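Local coordinates for ribosome-inactivating protein 3 (Zea mays, PDB 2PQI), which belongs to the ribosome-inactivating proteins, a family named for its action on ribosomes, and carries that family's mixed alpha-and-beta fold, at residues T4-V9 against Y54-T59. Sequence-based numbering, arbitrary orientation.
Sequences TEIFPV and YTELKT
Phe7 and Leu57 pair as parallel neighbours, as do Pro8 and Lys58, where an outermost strand, 2-8, of a mixed sheet runs beside strand 52-58. Three main-chain hydrogen bonds hold this end. Phe7 N gives to Glu56 O at 3.1 Å. Lys58 N gives to Phe7 O (3.0 Å), nearly straight at 168°. Val9 N gives to Lys58 O at 2.9 Å. Proline has no N-H to give, but Pro8 CA makes a C-H...O contact with Lys58 O, which thus meets both Pro8 and Val9. Nearer the start, Thr4 N reaches Tyr54 O only weakly, and the chain swings out at Glu5, which has no partner CA in the register. A water bridges the gap, donating to Thr4 O and Tyr54 O and accepting from Glu56 N at 2.8 Å.

Apolar contacts fall on both sides of the sheet. On the Phe7 and Leu57 side, Leu57 CD2 meets the Phe7 ring at its edge, in plane, 3.8 Å from CD1. With CG anti to the backbone N (chi1 -174°), the ring leads away from strand 52-58 and stacks on Phe19 of helix 16-28. Val9 CG2 lies 4.1 Å from Leu57 CB, while Met129 of helix 126-137 touches both Phe7 and Val9. On the side of Pro8 and Lys58, Ile6 CG2 packs 3.8 Å from Lys58 CG, across the aliphatic part of the lysine.

Regular parallel pairing thus gives way to a break in the strand at Glu5, bridged by water at Glu56 N, while apolar side chains tie this sheet edge to helices 16-28 and 126-137.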
ATOM      1  N   THR A   4       8.097  -5.747 -10.147  1.00 33.22           N
ATOM      2  CA  THR A   4       6.800  -5.626 -10.795  1.00 33.27           C
ATOM      3  C   THR A   4       7.020  -4.929 -12.131  1.00 35.27           C
ATOM      4  O   THR A   4       8.055  -4.303 -12.337  1.00 40.18           O
ATOM      5  CB  THR A   4       5.878  -4.755  -9.945  1.00 34.96           C
ATOM      6  OG1 THR A   4       4.541  -4.850 -10.428  1.00 43.62           O
ATOM      7  CG2 THR A   4       6.299  -3.321 -10.042  1.00 37.17           C
ATOM      8  N   GLU A   5       6.079  -5.029 -13.060  1.00 35.80           N
ATOM      9  CA  GLU A   5       6.301  -4.319 -14.303  1.00 37.67           C
ATOM     10  C   GLU A   5       6.020  -2.825 -14.113  1.00 37.94           C
ATOM     11  O   GLU A   5       5.271  -2.417 -13.211  1.00 33.21           O
ATOM     12  CB  GLU A   5       5.481  -4.889 -15.462  1.00 42.65           C
ATOM     13  CG  GLU A   5       4.218  -5.629 -15.116  1.00 53.69           C
ATOM     14  CD  GLU A   5       3.456  -6.004 -16.372  1.00 59.69           C
ATOM     15  OE1 GLU A   5       4.093  -6.555 -17.293  1.00 61.45           O
ATOM     16  OE2 GLU A   5       2.236  -5.742 -16.443  1.00 61.42           O
ATOM     17  N   ILE A   6       6.660  -2.020 -14.956  1.00 32.38           N
ATOM     18  CA  ILE A   6       6.554  -0.569 -14.905  1.00 31.99           C
ATOM     19  C   ILE A   6       5.140  -0.055 -15.046  1.00 32.98           C
ATOM     20  O   ILE A   6       4.337  -0.624 -15.789  1.00 30.96           O
ATOM     21  CB  ILE A   6       7.421   0.084 -16.021  1.00 36.76           C
ATOM     22  CG1 ILE A   6       8.894  -0.272 -15.793  1.00 34.21           C
ATOM     23  CG2 ILE A   6       7.158   1.578 -16.095  1.00 26.83           C
ATOM     24  CD1 ILE A   6       9.846   0.860 -16.020  1.00 38.33           C
ATOM     25  N   PHE A   7       4.840   1.025 -14.323  1.00 33.97           N
ATOM     26  CA  PHE A   7       3.527   1.656 -14.409  1.00 33.59           C
ATOM     27  C   PHE A   7       3.694   3.052 -15.003  1.00 33.05           C
ATOM     28  O   PHE A   7       4.245   3.944 -14.352  1.00 30.87           O
ATOM     29  CB  PHE A   7       2.875   1.798 -13.033  1.00 33.80           C
ATOM     30  CG  PHE A   7       1.451   2.313 -13.089  1.00 37.02           C
ATOM     31  CD1 PHE A   7       0.880   2.950 -11.995  1.00 36.58           C
ATOM     32  CD2 PHE A   7       0.677   2.140 -14.235  1.00 37.58           C
ATOM     33  CE1 PHE A   7      -0.441   3.411 -12.037  1.00 37.96           C
ATOM     34  CE2 PHE A   7      -0.644   2.597 -14.287  1.00 40.59           C
ATOM     35  CZ  PHE A   7      -1.203   3.235 -13.178  1.00 37.90           C
ATOM     36  N   PRO A   8       3.253   3.247 -16.261  1.00 33.68           N
ATOM     37  CA  PRO A   8       3.336   4.542 -16.966  1.00 33.79           C
ATOM     38  C   PRO A   8       2.254   5.466 -16.409  1.00 33.47           C
ATOM     39  O   PRO A   8       1.165   5.570 -16.976  1.00 29.91           O
ATOM     40  CB  PRO A   8       3.059   4.164 -18.424  1.00 31.46           C
ATOM     41  CG  PRO A   8       3.497   2.718 -18.505  1.00 32.97           C
ATOM     42  CD  PRO A   8       2.960   2.157 -17.208  1.00 33.70           C
ATOM     43  N   VAL A   9       2.565   6.143 -15.309  1.00 31.07           N
ATOM     44  CA  VAL A   9       1.589   7.001 -14.640  1.00 34.24           C
ATOM     45  C   VAL A   9       0.800   7.973 -15.528  1.00 35.52           C
ATOM     46  O   VAL A   9      -0.433   7.964 -15.519  1.00 34.52           O
ATOM     47  CB  VAL A   9       2.260   7.788 -13.488  1.00 33.89           C
ATOM     48  CG1 VAL A   9       1.205   8.406 -12.591  1.00 33.65           C
ATOM     49  CG2 VAL A   9       3.145   6.862 -12.684  1.00 38.35           C
ATOM     50  N   TYR A  54       9.452  -4.569  -5.786  1.00 20.95           N
ATOM     51  CA  TYR A  54      10.058  -3.310  -6.234  1.00 25.65           C
ATOM     52  C   TYR A  54       9.225  -2.811  -7.383  1.00 29.16           C
ATOM     53  O   TYR A  54       9.362  -3.303  -8.505  1.00 25.27           O
ATOM     54  CB  TYR A  54      11.503  -3.480  -6.693  1.00 26.81           C
ATOM     55  CG  TYR A  54      12.431  -3.719  -5.544  1.00 29.38           C
ATOM     56  CD1 TYR A  54      12.819  -5.019  -5.202  1.00 33.40           C
ATOM     57  CD2 TYR A  54      12.851  -2.667  -4.733  1.00 31.13           C
ATOM     58  CE1 TYR A  54      13.593  -5.267  -4.080  1.00 37.61           C
ATOM     59  CE2 TYR A  54      13.635  -2.903  -3.598  1.00 35.52           C
ATOM     60  CZ  TYR A  54      13.997  -4.209  -3.280  1.00 36.75           C
ATOM     61  OH  TYR A  54      14.736  -4.473  -2.156  1.00 37.78           O
ATOM     62  N   THR A  55       8.354  -1.843  -7.091  1.00 30.84           N
ATOM     63  CA  THR A  55       7.453  -1.299  -8.099  1.00 33.58           C
ATOM     64  C   THR A  55       7.831   0.074  -8.601  1.00 32.47           C
ATOM     65  O   THR A  55       7.807   1.050  -7.846  1.00 33.62           O
ATOM     66  CB  THR A  55       6.032  -1.211  -7.569  1.00 32.36           C
ATOM     67  OG1 THR A  55       5.994  -0.278  -6.485  1.00 42.25           O
ATOM     68  CG2 THR A  55       5.574  -2.559  -7.063  1.00 30.13           C
ATOM     69  N   GLU A  56       8.169   0.150  -9.885  1.00 31.08           N
ATOM     70  CA  GLU A  56       8.542   1.421 -10.472  1.00 33.29           C
ATOM     71  C   GLU A  56       7.356   2.176 -11.066  1.00 30.84           C
ATOM     72  O   GLU A  56       6.566   1.635 -11.835  1.00 29.51           O
ATOM     73  CB  GLU A  56       9.612   1.242 -11.542  1.00 36.10           C
ATOM     74  CG  GLU A  56      10.116   2.567 -12.055  1.00 44.51           C
ATOM     75  CD  GLU A  56      11.271   2.428 -13.018  1.00 54.93           C
ATOM     76  OE1 GLU A  56      12.354   1.961 -12.594  1.00 58.45           O
ATOM     77  OE2 GLU A  56      11.089   2.791 -14.200  1.00 58.07           O
ATOM     78  N   LEU A  57       7.238   3.434 -10.666  1.00 29.16           N
ATOM     79  CA  LEU A  57       6.190   4.312 -11.139  1.00 28.52           C
ATOM     80  C   LEU A  57       6.927   5.380 -11.945  1.00 31.02           C
ATOM     81  O   LEU A  57       7.794   6.093 -11.416  1.00 28.34           O
ATOM     82  CB  LEU A  57       5.457   4.941  -9.951  1.00 23.29           C
ATOM     83  CG  LEU A  57       4.854   3.977  -8.916  1.00 26.26           C
ATOM     84  CD1 LEU A  57       4.321   4.776  -7.718  1.00 20.05           C
ATOM     85  CD2 LEU A  57       3.729   3.130  -9.549  1.00 21.61           C
ATOM     86  N   LYS A  58       6.618   5.471 -13.234  1.00 31.31           N
ATOM     87  CA  LYS A  58       7.301   6.463 -14.052  1.00 33.95           C
ATOM     88  C   LYS A  58       6.358   7.363 -14.814  1.00 30.23           C
ATOM     89  O   LYS A  58       5.400   6.909 -15.423  1.00 32.01           O
ATOM     90  CB  LYS A  58       8.274   5.787 -15.018  1.00 34.72           C
ATOM     91  CG  LYS A  58       7.671   5.315 -16.299  1.00 34.58           C
ATOM     92  CD  LYS A  58       8.773   5.063 -17.315  1.00 42.25           C
ATOM     93  CE  LYS A  58       9.610   6.315 -17.540  1.00 40.28           C
ATOM     94  NZ  LYS A  58      10.647   6.086 -18.570  1.00 45.77           N
ATOM     95  N   THR A  59       6.630   8.656 -14.748  1.00 35.48           N
ATOM     96  CA  THR A  59       5.817   9.646 -15.428  1.00 39.52           C
ATOM     97  C   THR A  59       6.437   9.889 -16.791  1.00 42.86           C
ATOM     98  O   THR A  59       7.123   9.022 -17.324  1.00 47.94           O
ATOM     99  CB  THR A  59       5.788  10.959 -14.640  1.00 37.77           C
ATOM    100  OG1 THR A  59       7.135  11.374 -14.360  1.00 33.91           O
ATOM    101  CG2 THR A  59       5.023  10.777 -13.342  1.00 35.04           C
TER
HETATM  102  O   HOH W   1       9.575  -2.079 -10.968  1.00 33.70           O